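Local structure of Lin1840 protein (Listeria innocua serovar 6a, 4ZO9) at residues Met89-His94 against Gly407-Tyr412; Val117-Ser122 against Lys166-Gly171; His131-Ser136 against Gln185-Val190; Trp147-Glu152 against Gly471-Ser476. The protein probably hydrolyses terminal, non-reducing beta-D-glucosyl residues with release of beta-D-glucose, as a beta-glucosidase of glycosyl hydrolase family 3. The protein carries 2 engineered substitutions. All coordinates share one frame; numbering follows the deposited sequence.

Contact 1 of 4, residues Met89-His94 against Gly407-Tyr412; sequences MADVIH and GGWNVY. With BGC (beta-D-glucopyranose), chain C.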
loop_
_atom_site.group_PDB
_atom_site.type_symbol
_atom_site.label_atom_id
_atom_site.label_comp_id
_atom_site.label_asym_id
_atom_site.label_seq_id
_atom_site.Cartn_x
_atom_site.Cartn_y
_atom_site.Cartn_z
ATOM N N MET A 89 -13.035 32.222 7.866
ATOM C CA MET A 89 -12.754 31.090 6.949
ATOM C C MET A 89 -13.805 29.982 7.050
ATOM O O MET A 89 -14.488 29.835 8.095
ATOM C CB MET A 89 -11.352 30.541 7.211
ATOM C CG MET A 89 -10.255 31.596 7.340
ATOM S SD MET A 89 -8.641 30.850 7.034
ATOM C CE MET A 89 -7.634 32.233 7.563
ATOM N N ALA A 90 -14.009 29.250 5.946
ATOM C CA ALA A 90 -14.975 28.136 5.986
ATOM C C ALA A 90 -14.691 27.025 4.979
ATOM O O ALA A 90 -14.035 27.216 3.979
ATOM C CB ALA A 90 -16.372 28.673 5.745
ATOM N N ASP A 91 -15.312 25.893 5.213
ATOM C CA ASP A 91 -15.323 24.771 4.279
ATOM C C ASP A 91 -16.449 24.913 3.207
ATOM O O ASP A 91 -17.598 24.586 3.464
ATOM C CB ASP A 91 -15.494 23.465 5.065
ATOM C CG ASP A 91 -14.268 23.130 5.906
ATOM O OD1 ASP A 91 -13.201 22.968 5.310
ATOM O OD2 ASP A 91 -14.352 22.977 7.135
ATOM N N VAL A 92 -16.108 25.445 2.036
ATOM C CA VAL A 92 -17.000 25.471 0.881
ATOM C C VAL A 92 -16.265 24.602 -0.131
ATOM O O VAL A 92 -15.332 25.003 -0.815
ATOM C CB VAL A 92 -17.311 26.916 0.400
ATOM C CG1 VAL A 92 -18.512 26.922 -0.525
ATOM C CG2 VAL A 92 -17.565 27.831 1.640
ATOM N N ILE A 93 -16.682 23.355 -0.125
ATOM C CA ILE A 93 -15.973 22.284 -0.777
ATOM C C ILE A 93 -16.530 21.995 -2.170
ATOM O O ILE A 93 -15.799 21.837 -3.115
ATOM C CB ILE A 93 -16.062 21.018 0.066
ATOM C CG1 ILE A 93 -15.539 21.288 1.453
ATOM C CG2 ILE A 93 -15.280 19.872 -0.632
ATOM C CD1 ILE A 93 -14.187 22.045 1.499
ATOM N N HIS A 94 -17.817 21.836 -2.242
ATOM C CA HIS A 94 -18.490 21.667 -3.518
ATOM C C HIS A 94 -19.851 22.409 -3.506
ATOM O O HIS A 94 -20.889 21.889 -3.934
ATOM C CB HIS A 94 -18.645 20.159 -3.830
ATOM C CG HIS A 94 -19.397 19.366 -2.796
ATOM N ND1 HIS A 94 -20.647 18.842 -3.035
ATOM C CD2 HIS A 94 -19.075 18.979 -1.538
ATOM C CE1 HIS A 94 -21.063 18.173 -1.973
ATOM N NE2 HIS A 94 -20.124 18.235 -1.052
ATOM N N GLY A 407 -24.167 14.941 -0.561
ATOM C CA GLY A 407 -22.793 14.509 -0.486
ATOM C C GLY A 407 -22.164 14.768 0.853
ATOM O O GLY A 407 -22.697 15.532 1.655
ATOM N N GLY A 408 -21.029 14.142 1.107
ATOM C CA GLY A 408 -20.186 14.572 2.233
ATOM C C GLY A 408 -19.647 16.010 2.025
ATOM O O GLY A 408 -19.697 16.586 0.908
ATOM N N TRP A 409 -19.139 16.580 3.114
ATOM C CA TRP A 409 -18.535 17.892 3.095
ATOM C C TRP A 409 -19.525 18.908 2.504
ATOM O O TRP A 409 -19.227 19.700 1.628
ATOM C CB TRP A 409 -17.159 17.842 2.411
ATOM C CG TRP A 409 -16.066 17.468 3.374
ATOM C CD1 TRP A 409 -15.292 16.340 3.321
ATOM C CD2 TRP A 409 -15.668 18.178 4.573
ATOM N NE1 TRP A 409 -14.447 16.321 4.376
ATOM C CE2 TRP A 409 -14.657 17.426 5.174
ATOM C CE3 TRP A 409 -16.054 19.413 5.164
ATOM C CZ2 TRP A 409 -13.972 17.862 6.340
ATOM C CZ3 TRP A 409 -15.432 19.833 6.363
ATOM C CH2 TRP A 409 -14.395 19.068 6.934
ATOM N N ASN A 410 -20.740 18.808 3.010
ATOM C CA ASN A 410 -21.819 19.745 2.757
ATOM C C ASN A 410 -22.120 20.442 4.062
ATOM O O ASN A 410 -22.950 20.018 4.800
ATOM C CB ASN A 410 -23.071 19.036 2.242
ATOM C CG ASN A 410 -24.294 19.942 2.263
ATOM O OD1 ASN A 410 -24.198 21.135 2.062
ATOM N ND2 ASN A 410 -25.443 19.370 2.528
ATOM N N VAL A 411 -21.391 21.496 4.361
ATOM C CA VAL A 411 -21.426 22.045 5.672
ATOM C C VAL A 411 -22.608 22.993 5.828
ATOM O O VAL A 411 -23.089 23.126 6.901
ATOM C CB VAL A 411 -20.100 22.723 6.034
ATOM C CG1 VAL A 411 -20.216 23.344 7.406
ATOM C CG2 VAL A 411 -18.973 21.638 6.023
ATOM N N TYR A 412 -23.090 23.580 4.737
ATOM C CA TYR A 412 -24.099 24.639 4.794
ATOM C C TYR A 412 -25.400 24.339 4.041
ATOM O O TYR A 412 -26.421 24.971 4.291
ATOM C CB TYR A 412 -23.459 25.952 4.317
ATOM C CG TYR A 412 -22.342 26.445 5.242
ATOM C CD1 TYR A 412 -22.647 27.196 6.379
ATOM C CD2 TYR A 412 -21.001 26.149 4.991
ATOM C CE1 TYR A 412 -21.653 27.617 7.242
ATOM C CE2 TYR A 412 -19.988 26.562 5.839
ATOM C CZ TYR A 412 -20.319 27.313 6.965
ATOM O OH TYR A 412 -19.358 27.768 7.852
HETATM C C2 BGC C . -10.696 18.922 7.920
HETATM C C3 BGC C . -10.125 19.929 6.920
HETATM C C4 BGC C . -10.899 21.214 7.102
HETATM C C5 BGC C . -10.400 21.885 8.393
HETATM C C6 BGC C . -11.336 23.013 8.800
HETATM C C1 BGC C . -10.710 19.531 9.354
HETATM O O2 BGC C . -9.949 17.704 7.895
HETATM O O3 BGC C . -10.265 19.471 5.578
HETATM O O4 BGC C . -10.692 22.028 6.005
HETATM O O5 BGC C . -10.167 20.878 9.480
HETATM O O6 BGC C . -12.554 22.403 9.203
HETATM O O HOH W 1 -19.633 22.916 2.750
HETATM O O HOH W 2 -17.082 25.865 7.605
HETATM O O HOH W 3 -19.760 22.010 0.035
#
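Asp-91 and Trp-409 meet at a slant, the carboxylate plane turned 57° from the indole, with OD2 of Asp-91 3.4 Å from CZ3 of Trp-409. Both also touch the same beta-D-glucopyranose: Asp-91 OD1 accepts a hydrogen bond from its O4 at 2.8 Å, while CZ2 and CH2 of Trp-409 pack against its C2. CG of Asp-91 stands anti to its carbonyl carbon (chi1 -69°), which carries the carboxylate to the sugar beside the indole. Ile-93 lays CG1 obliquely against CB of Trp-409 at 3.9 Å. His-94 swings its ring toward the loop, and NE2 donates to O of Gly-408 at 2.6 Å, 19° out of the imidazole plane; ND1 is held by Phe-100 O. Tyr-412 turns its ring edge to O of Asp-91; its OH is hydrogen-bonded to Ser-63 O and, through one water, reaches N of Asp-91. The loop 407-412, from the C-terminal family region, thus lies over the end of barrel strand 87-90, with Val-92 packed on helix 112-128 and Ile-93 on helix 103-109.

Contact 2 of 4, residues Val117-Ser122 against Lys166-Gly171; sequences VMAEVS and KAMVDG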
loop_
_atom_site.group_PDB
_atom_site.type_symbol
_atom_site.label_atom_id
_atom_site.label_comp_id
_atom_site.label_asym_id
_atom_site.label_seq_id
_atom_site.Cartn_x
_atom_site.Cartn_y
_atom_site.Cartn_z
ATOM N N VAL A 117 -17.140 27.233 -12.744
ATOM C CA VAL A 117 -18.482 27.767 -12.465
ATOM C C VAL A 117 -18.981 27.368 -11.064
ATOM O O VAL A 117 -19.556 28.183 -10.356
ATOM C CB VAL A 117 -19.502 27.349 -13.556
ATOM C CG1 VAL A 117 -20.938 27.646 -13.123
ATOM C CG2 VAL A 117 -19.203 28.101 -14.843
ATOM N N MET A 118 -18.764 26.105 -10.685
ATOM C CA MET A 118 -19.055 25.610 -9.317
ATOM C C MET A 118 -18.326 26.512 -8.305
ATOM O O MET A 118 -18.972 27.064 -7.403
ATOM C CB MET A 118 -18.644 24.131 -9.142
ATOM C CG MET A 118 -18.868 23.530 -7.747
ATOM S SD MET A 118 -17.617 23.991 -6.553
ATOM C CE MET A 118 -16.159 23.158 -7.092
ATOM N N ALA A 119 -17.015 26.719 -8.516
ATOM C CA ALA A 119 -16.242 27.557 -7.597
ATOM C C ALA A 119 -16.751 29.015 -7.557
ATOM O O ALA A 119 -16.918 29.590 -6.482
ATOM C CB ALA A 119 -14.783 27.519 -7.942
ATOM N N GLU A 120 -17.041 29.590 -8.718
ATOM C CA GLU A 120 -17.657 30.937 -8.768
ATOM C C GLU A 120 -18.997 31.070 -8.031
ATOM O O GLU A 120 -19.266 32.054 -7.287
ATOM C CB GLU A 120 -17.816 31.354 -10.216
ATOM C CG GLU A 120 -18.369 32.747 -10.429
ATOM C CD GLU A 120 -18.306 33.108 -11.874
ATOM O OE1 GLU A 120 -19.346 32.923 -12.512
ATOM O OE2 GLU A 120 -17.205 33.467 -12.371
ATOM N N VAL A 121 -19.865 30.093 -8.231
ATOM C CA VAL A 121 -21.171 30.150 -7.562
ATOM C C VAL A 121 -21.020 29.985 -6.042
ATOM O O VAL A 121 -21.681 30.672 -5.245
ATOM C CB VAL A 121 -22.162 29.140 -8.147
ATOM C CG1 VAL A 121 -23.391 28.943 -7.231
ATOM C CG2 VAL A 121 -22.556 29.577 -9.535
ATOM N N SER A 122 -20.128 29.111 -5.649
ATOM C CA SER A 122 -19.825 28.906 -4.235
ATOM C C SER A 122 -19.351 30.168 -3.558
ATOM O O SER A 122 -19.780 30.493 -2.455
ATOM C CB SER A 122 -18.721 27.865 -4.125
ATOM O OG SER A 122 -19.112 26.679 -4.755
ATOM N N LYS A 166 -6.663 24.304 -10.668
ATOM C CA LYS A 166 -6.505 25.647 -11.212
ATOM C C LYS A 166 -7.840 26.274 -11.555
ATOM O O LYS A 166 -8.092 27.434 -11.213
ATOM C CB LYS A 166 -5.606 25.659 -12.418
ATOM C CG LYS A 166 -4.175 25.392 -12.035
ATOM C CD LYS A 166 -3.240 25.705 -13.196
ATOM C CE LYS A 166 -3.178 24.601 -14.206
ATOM N NZ LYS A 166 -2.506 25.081 -15.445
ATOM N N ALA A 167 -8.691 25.509 -12.229
ATOM C CA ALA A 167 -10.056 25.963 -12.473
ATOM C C ALA A 167 -10.821 26.397 -11.225
ATOM O O ALA A 167 -11.477 27.429 -11.257
ATOM C CB ALA A 167 -10.827 24.898 -13.215
ATOM N N MET A 168 -10.743 25.613 -10.141
ATOM C CA MET A 168 -11.397 25.968 -8.872
ATOM C C MET A 168 -10.858 27.220 -8.252
ATOM O O MET A 168 -11.620 28.027 -7.777
ATOM C CB MET A 168 -11.294 24.886 -7.778
ATOM C CG MET A 168 -12.329 23.806 -7.887
ATOM S SD MET A 168 -12.599 22.853 -6.394
ATOM C CE MET A 168 -12.774 21.264 -7.210
ATOM N N VAL A 169 -9.534 27.329 -8.197
ATOM C CA VAL A 169 -8.852 28.554 -7.727
ATOM C C VAL A 169 -9.307 29.753 -8.540
ATOM O O VAL A 169 -9.678 30.779 -7.954
ATOM C CB VAL A 169 -7.304 28.461 -7.781
ATOM C CG1 VAL A 169 -6.661 29.825 -7.586
ATOM C CG2 VAL A 169 -6.805 27.494 -6.730
ATOM N N ASP A 170 -9.269 29.636 -9.871
ATOM C CA ASP A 170 -9.710 30.749 -10.735
ATOM C C ASP A 170 -11.184 31.093 -10.441
ATOM O O ASP A 170 -11.554 32.278 -10.276
ATOM C CB ASP A 170 -9.480 30.428 -12.214
ATOM C CG ASP A 170 -9.891 31.588 -13.149
ATOM O OD1 ASP A 170 -9.546 32.777 -12.865
ATOM O OD2 ASP A 170 -10.571 31.304 -14.168
ATOM N N GLY A 171 -12.033 30.077 -10.297
ATOM C CA GLY A 171 -13.474 30.328 -10.031
ATOM C C GLY A 171 -13.756 30.967 -8.688
ATOM O O GLY A 171 -14.654 31.843 -8.576
#
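Ala-119 and Gly-171 mark the tight part of this helix pair, where the backbones come so near that CA of Glu-120 lies 3.1 Å from O of Gly-171 in a CA-H...O contact. The methyl of Ala-119 presses on the other helix at O of Met-168, 3.2 Å away, and also meets the carbonyl carbon of Gly-171. Gly-171 has no side chain, so its backbone can lie directly against the Ala-119 methyl. Toward the buried flank the contact is looser and made by two thioether chains: Met-118, bent at chi2 and chi3, brings CE to 3.6 Å from SD of Met-168, the two chains passing at a slant. On the more open flank Glu-120 adds mainly its CB, near Gly-171 O, while its carboxylate is salt-bridged to Arg-116. The axes of the two segments approach to 7.3 Å and cross at -30°. This close crossing at Ala-119 and Gly-171 joins helices 112-128 and 158-173, neighbours in the outer helical layer of the TIM-barrel-like domain.

Contact 3 of 4, residues His131-Ser136 against Gln185-Val190; sequences HHVTFS and QMAACV. With BGC (beta-D-glucopyranose), chain C.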
loop_
_atom_site.group_PDB
_atom_site.type_symbol
_atom_site.label_atom_id
_atom_site.label_comp_id
_atom_site.label_asym_id
_atom_site.label_seq_id
_atom_site.Cartn_x
_atom_site.Cartn_y
_atom_site.Cartn_z
ATOM N N HIS A 131 -18.234 34.954 4.441
ATOM C CA HIS A 131 -16.990 34.190 4.496
ATOM C C HIS A 131 -15.943 34.765 3.549
ATOM O O HIS A 131 -16.251 35.110 2.424
ATOM C CB HIS A 131 -17.220 32.704 4.147
ATOM C CG HIS A 131 -18.297 32.038 4.940
ATOM N ND1 HIS A 131 -18.189 31.768 6.296
ATOM C CD2 HIS A 131 -19.517 31.597 4.566
ATOM C CE1 HIS A 131 -19.282 31.171 6.706
ATOM N NE2 HIS A 131 -20.101 31.052 5.678
ATOM N N HIS A 132 -14.682 34.828 4.001
ATOM C CA HIS A 132 -13.596 35.438 3.221
ATOM C C HIS A 132 -12.705 34.426 2.498
ATOM O O HIS A 132 -12.061 34.750 1.482
ATOM C CB HIS A 132 -12.711 36.263 4.134
ATOM C CG HIS A 132 -13.451 37.265 4.951
ATOM N ND1 HIS A 132 -13.056 37.620 6.221
ATOM C CD2 HIS A 132 -14.551 38.010 4.683
ATOM C CE1 HIS A 132 -13.868 38.541 6.699
ATOM N NE2 HIS A 132 -14.796 38.779 5.795
ATOM N N VAL A 133 -12.604 33.229 3.074
ATOM C CA VAL A 133 -11.701 32.174 2.631
ATOM C C VAL A 133 -12.462 30.847 2.632
ATOM O O VAL A 133 -13.199 30.535 3.590
ATOM C CB VAL A 133 -10.496 31.940 3.601
ATOM C CG1 VAL A 133 -9.553 30.855 3.050
ATOM C CG2 VAL A 133 -9.676 33.185 3.837
ATOM N N THR A 134 -12.273 30.056 1.569
ATOM C CA THR A 134 -12.723 28.689 1.597
ATOM C C THR A 134 -11.582 27.674 1.707
ATOM O O THR A 134 -10.539 27.873 1.127
ATOM C CB THR A 134 -13.587 28.327 0.406
ATOM O OG1 THR A 134 -14.057 26.963 0.595
ATOM C CG2 THR A 134 -12.815 28.471 -0.897
ATOM N N PHE A 135 -11.787 26.576 2.452
ATOM C CA PHE A 135 -10.783 25.522 2.547
ATOM C C PHE A 135 -10.959 24.526 1.399
ATOM O O PHE A 135 -11.300 23.389 1.616
ATOM C CB PHE A 135 -10.785 24.794 3.890
ATOM C CG PHE A 135 -10.615 25.701 5.094
ATOM C CD1 PHE A 135 -9.517 26.546 5.198
ATOM C CD2 PHE A 135 -11.579 25.716 6.091
ATOM C CE1 PHE A 135 -9.321 27.343 6.300
ATOM C CE2 PHE A 135 -11.378 26.453 7.226
ATOM C CZ PHE A 135 -10.235 27.302 7.332
ATOM N N SER A 136 -10.711 25.030 0.200
ATOM C CA SER A 136 -10.792 24.326 -1.078
ATOM C C SER A 136 -9.890 25.061 -2.112
ATOM O O SER A 136 -9.688 26.268 -2.016
ATOM C CB SER A 136 -12.255 24.307 -1.545
ATOM O OG SER A 136 -12.410 23.803 -2.863
ATOM N N GLN A 185 -15.924 37.327 -4.963
ATOM C CA GLN A 185 -14.882 36.276 -5.011
ATOM C C GLN A 185 -14.292 36.166 -3.632
ATOM O O GLN A 185 -14.457 37.062 -2.876
ATOM C CB GLN A 185 -13.740 36.674 -5.938
ATOM C CG GLN A 185 -14.161 37.122 -7.315
ATOM C CD GLN A 185 -14.798 36.045 -8.136
ATOM O OE1 GLN A 185 -15.455 36.353 -9.087
ATOM N NE2 GLN A 185 -14.613 34.776 -7.768
ATOM N N MET A 186 -13.550 35.093 -3.348
ATOM C CA MET A 186 -12.950 34.846 -2.026
ATOM C C MET A 186 -11.611 34.161 -2.162
ATOM O O MET A 186 -11.277 33.671 -3.219
ATOM C CB MET A 186 -13.871 33.972 -1.166
ATOM C CG MET A 186 -13.997 32.525 -1.619
ATOM S SD MET A 186 -15.458 31.686 -0.982
ATOM C CE MET A 186 -15.363 31.958 0.774
ATOM N N ALA A 187 -10.845 34.138 -1.078
ATOM C CA ALA A 187 -9.539 33.488 -1.075
ATOM C C ALA A 187 -9.736 31.973 -1.016
ATOM O O ALA A 187 -10.654 31.447 -0.367
ATOM C CB ALA A 187 -8.667 33.965 0.085
ATOM N N ALA A 188 -8.881 31.281 -1.741
ATOM C CA ALA A 188 -8.838 29.834 -1.760
ATOM C C ALA A 188 -7.658 29.414 -0.933
ATOM O O ALA A 188 -6.637 30.141 -0.858
ATOM C CB ALA A 188 -8.697 29.303 -3.188
ATOM N N CYS A 189 -7.827 28.256 -0.300
ATOM C CA CYS A 189 -6.841 27.578 0.496
ATOM C C CYS A 189 -6.645 26.151 -0.010
ATOM O O CYS A 189 -7.490 25.271 0.199
ATOM C CB CYS A 189 -7.297 27.470 1.933
ATOM S SG CYS A 189 -6.068 26.753 3.037
ATOM N N VAL A 190 -5.523 25.941 -0.664
ATOM C CA VAL A 190 -5.107 24.595 -1.105
ATOM C C VAL A 190 -4.934 23.655 0.094
ATOM O O VAL A 190 -4.397 24.070 1.126
ATOM C CB VAL A 190 -3.778 24.734 -1.927
ATOM C CG1 VAL A 190 -3.138 23.391 -2.257
ATOM C CG2 VAL A 190 -4.062 25.452 -3.236
HETATM C C2 BGC C . -10.696 18.922 7.920
HETATM C C3 BGC C . -10.125 19.929 6.920
HETATM C C4 BGC C . -10.899 21.214 7.102
HETATM C C5 BGC C . -10.400 21.885 8.393
HETATM C C6 BGC C . -11.336 23.013 8.800
HETATM C C1 BGC C . -10.710 19.531 9.354
HETATM O O2 BGC C . -9.949 17.704 7.895
HETATM O O3 BGC C . -10.265 19.471 5.578
HETATM O O4 BGC C . -10.692 22.028 6.005
HETATM O O5 BGC C . -10.167 20.878 9.480
HETATM O O6 BGC C . -12.554 22.403 9.203
#
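Parallel pairing of neighbouring strands in the barrel-like N-terminal domain brings His-132 to Phe-135 alongside Met-186 to Cys-189. Ala-187 N donates to O of His-132 at 2.9 Å, and O of Ala-187 receives N of Thr-134 at the same length. Farther along, N of Cys-189 is shared weakly between O of Thr-134 and O of Ser-136, as the first strand leaves the sheet through an inverse gamma turn centred on Phe-135. Val-133 and Ala-187 project to one face, where CG2 of Val-133 meets CB of Ala-187 at 4.0 Å. Thr-134 and Ala-188 occupy the other, toward the helices. This is the beta-alpha-beta step of a TIM-barrel-like fold: strand 133-134, helix 158-173, then strand 187-193. On the helix side, Met-186 crosses Thr-134 at about a right angle. Its bend at chi3 (-53°) brings CE to 3.6 Å from C of Val-133 and also near His-131 O, while helix 112-128 packs on the same side chain. Thr-134 OG1 is hydrogen-bonded to Val-92 O. The Phe-135 ring turns an edge to Cys-189, whose SG lies 5.4 Å from the ring centroid; elsewhere CD2 and CE2 of Phe-135 approach C6 of the bound beta-D-glucopyranose, and CB of Phe-135 lies 3.5 Å from the sugar O4.

Contact 4 of 4, residues Trp147-Glu152 against Gly471-Ser476; sequences WGRVME and GGEAGS. With BGC (beta-D-glucopyranose), chain C; BGC (beta-D-glucopyranose), chain G; GLC (alpha-D-glucopyranose), chain B.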
loop_
_atom_site.group_PDB
_atom_site.type_symbol
_atom_site.label_atom_id
_atom_site.label_comp_id
_atom_site.label_asym_id
_atom_site.label_seq_id
_atom_site.Cartn_x
_atom_site.Cartn_y
_atom_site.Cartn_z
ATOM N N TRP A 147 -10.363 4.948 1.568
ATOM C CA TRP A 147 -10.251 6.240 2.272
ATOM C C TRP A 147 -11.504 7.056 2.023
ATOM O O TRP A 147 -11.868 7.305 0.868
ATOM C CB TRP A 147 -9.003 6.962 1.769
ATOM C CG TRP A 147 -8.559 8.155 2.575
ATOM C CD1 TRP A 147 -8.395 8.215 3.905
ATOM C CD2 TRP A 147 -8.168 9.435 2.056
ATOM N NE1 TRP A 147 -7.902 9.443 4.272
ATOM C CE2 TRP A 147 -7.788 10.235 3.174
ATOM C CE3 TRP A 147 -8.103 9.988 0.760
ATOM C CZ2 TRP A 147 -7.369 11.570 3.042
ATOM C CZ3 TRP A 147 -7.676 11.328 0.598
ATOM C CH2 TRP A 147 -7.257 12.088 1.739
ATOM N N GLY A 148 -12.205 7.454 3.087
ATOM C CA GLY A 148 -13.385 8.251 2.904
ATOM C C GLY A 148 -13.192 9.534 2.167
ATOM O O GLY A 148 -14.121 9.997 1.495
ATOM N N ARG A 149 -12.003 10.133 2.260
ATOM C CA ARG A 149 -11.801 11.458 1.689
ATOM C C ARG A 149 -11.543 11.445 0.179
ATOM O O ARG A 149 -11.300 12.493 -0.388
ATOM C CB ARG A 149 -10.745 12.243 2.414
ATOM C CG ARG A 149 -10.942 12.137 3.870
ATOM C CD ARG A 149 -10.126 13.132 4.638
ATOM N NE ARG A 149 -10.673 14.458 4.454
ATOM C CZ ARG A 149 -10.384 15.530 5.170
ATOM N NH1 ARG A 149 -9.581 15.462 6.214
ATOM N NH2 ARG A 149 -11.000 16.676 4.862
ATOM N N VAL A 150 -11.638 10.301 -0.501
ATOM C CA VAL A 150 -11.625 10.315 -1.989
ATOM C C VAL A 150 -12.682 11.197 -2.604
ATOM O O VAL A 150 -12.543 11.678 -3.733
ATOM C CB VAL A 150 -11.745 8.896 -2.609
ATOM C CG1 VAL A 150 -10.483 8.086 -2.277
ATOM C CG2 VAL A 150 -12.984 8.166 -2.134
ATOM N N MET A 151 -13.797 11.348 -1.905
ATOM C CA MET A 151 -14.903 12.190 -2.394
ATOM C C MET A 151 -14.519 13.634 -2.643
ATOM O O MET A 151 -15.149 14.305 -3.410
ATOM C CB MET A 151 -16.061 12.181 -1.400
ATOM C CG MET A 151 -15.717 12.704 -0.025
ATOM S SD MET A 151 -16.978 13.832 0.644
ATOM C CE MET A 151 -16.928 15.045 -0.666
ATOM N N GLU A 152 -13.472 14.092 -1.976
ATOM C CA GLU A 152 -12.999 15.522 -1.996
ATOM C C GLU A 152 -11.906 15.764 -3.070
ATOM O O GLU A 152 -11.598 16.871 -3.436
ATOM C CB GLU A 152 -12.393 15.842 -0.634
ATOM C CG GLU A 152 -13.325 15.923 0.564
ATOM C CD GLU A 152 -12.536 15.848 1.863
ATOM O OE1 GLU A 152 -11.806 16.839 2.118
ATOM O OE2 GLU A 152 -12.644 14.826 2.645
ATOM N N GLY A 471 -18.575 7.896 4.092
ATOM C CA GLY A 471 -17.360 8.538 3.622
ATOM C C GLY A 471 -17.163 9.923 4.203
ATOM O O GLY A 471 -17.815 10.294 5.204
ATOM N N GLY A 472 -16.313 10.695 3.537
ATOM C CA GLY A 472 -15.817 11.938 4.054
ATOM C C GLY A 472 -14.723 11.686 5.082
ATOM O O GLY A 472 -14.167 10.614 5.148
ATOM N N GLU A 473 -14.432 12.671 5.903
ATOM C CA GLU A 473 -13.360 12.496 6.898
ATOM C C GLU A 473 -13.651 11.405 7.936
ATOM O O GLU A 473 -14.734 11.370 8.496
ATOM C CB GLU A 473 -13.090 13.831 7.577
ATOM C CG GLU A 473 -11.928 13.755 8.546
ATOM C CD GLU A 473 -11.593 15.079 9.221
ATOM O OE1 GLU A 473 -12.134 16.162 8.775
ATOM O OE2 GLU A 473 -10.773 15.012 10.204
ATOM N N ALA A 474 -12.729 10.458 8.143
ATOM C CA ALA A 474 -12.868 9.433 9.181
ATOM C C ALA A 474 -14.090 8.537 8.912
ATOM O O ALA A 474 -14.726 8.022 9.818
ATOM C CB ALA A 474 -12.906 10.065 10.583
ATOM N N GLY A 475 -14.356 8.371 7.637
ATOM C CA GLY A 475 -15.293 7.392 7.037
ATOM C C GLY A 475 -14.537 6.406 6.151
ATOM O O GLY A 475 -14.808 6.292 4.967
ATOM N N SER A 476 -13.594 5.674 6.745
ATOM C CA SER A 476 -12.761 4.682 6.061
ATOM C C SER A 476 -13.518 3.358 6.114
ATOM O O SER A 476 -14.015 2.944 7.200
ATOM C CB SER A 476 -11.363 4.530 6.737
ATOM O OG SER A 476 -10.434 5.627 6.587
HETATM C C2 BGC C . -10.696 18.922 7.920
HETATM C C3 BGC C . -10.125 19.929 6.920
HETATM C C4 BGC C . -10.899 21.214 7.102
HETATM C C5 BGC C . -10.400 21.885 8.393
HETATM C C6 BGC C . -11.336 23.013 8.800
HETATM C C1 BGC C . -10.710 19.531 9.354
HETATM O O2 BGC C . -9.949 17.704 7.895
HETATM O O3 BGC C . -10.265 19.471 5.578
HETATM O O4 BGC C . -10.692 22.028 6.005
HETATM O O5 BGC C . -10.167 20.878 9.480
HETATM O O6 BGC C . -12.554 22.403 9.203
HETATM C C2 BGC G . -11.882 17.880 11.804
HETATM C C3 BGC G . -12.099 19.315 11.339
HETATM C C4 BGC G . -13.467 19.815 11.811
HETATM C C5 BGC G . -13.858 19.421 13.237
HETATM C C6 BGC G . -15.359 19.500 13.376
HETATM C C1 BGC G . -12.149 17.783 13.293
HETATM O O1 BGC G . -11.874 16.446 13.720
HETATM O O2 BGC G . -10.554 17.413 11.571
HETATM O O3 BGC G . -12.029 19.447 9.901
HETATM O O4 BGC G . -13.481 21.248 11.730
HETATM O O5 BGC G . -13.520 18.084 13.546
HETATM O O6 BGC G . -15.718 20.805 12.976
HETATM C C1 GLC B . -12.238 17.651 13.121
HETATM C C2 GLC B . -11.938 17.759 11.686
HETATM C C3 GLC B . -12.107 19.240 11.310
HETATM C C4 GLC B . -13.495 19.726 11.744
HETATM C C5 GLC B . -13.759 19.385 13.210
HETATM C C6 GLC B . -15.167 19.474 13.602
HETATM O O1 GLC B . -11.341 18.534 13.766
HETATM O O2 GLC B . -10.613 17.275 11.513
HETATM O O3 GLC B . -12.028 19.465 9.862
HETATM O O4 GLC B . -13.550 21.151 11.521
HETATM O O5 GLC B . -13.630 18.006 13.330
HETATM O O6 GLC B . -15.484 20.804 13.369
HETATM O O HOH W 4 -11.672 8.070 6.011
#
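Arg-149 and Glu-473 run side by side into the glucose site between the family 3 N- and C-terminal regions, with guanidinium and carboxylate planes stacked 6° apart. Glu-473 OE1 lies over a guanidinium face, a long charge pair with no N-H aimed at it, whereas Glu-152 meets the edge: Arg-149 NE reaches Glu-152 OE2 at 2.7 Å and NH2 reaches OE1, a side-on grip that fixes the rotation of the guanidinium. Among the sugar bonds, O2 of one beta-D-glucopyranose has two good ones, receiving Arg-149 NH1 at 2.8 Å and donating to Glu-473 OE1 at 2.8 Å, and a weak one from Arg-149 NH2, which also donates to O3. Glu-473 OE2 is hydrogen-bonded to Tyr-205 OH, and Arg-582 of the second subunit bonds to Glu-473 O. Backbone bonding links Gly-472 N, at the start of a type II turn, to O of Gly-148. The backbones also pack closely, CA of Gly-148 lying 3.2 Å from Gly-475 O. One water accepts from Gly-148 N and donates to Ser-476 OG at 2.8 Å, a hydroxyl also hydrogen-bonded to Gly-202 O.

In the fold
All four contacts are largely buried, but their chemistry follows their place. Contacts 2 and 3 stay within the N-terminal barrel-like domain: contact 2 is helix-on-helix packing in the outer layer without hydrogen bonds between its segments, contact 3 the backbone-bonded sheet inside it. They meet where Gln-185 NE2 is hydrogen-bonded to Gly-171 O. Contacts 1 and 4 instead join segments of the N- and C-terminal family regions, mostly loops, using polar groups at the sugar and, away from it, waters that bridge the segments; contact 4 is also reached by the second subunit. Strands 87-90 and 133-134 are neighbours, tying contact 1 to contact 3, while Trp-409 packs on Arg-149 and Glu-473. Contacts 1, 3 and 4 touch one beta-D-glucopyranose; contact 2 lies away from it.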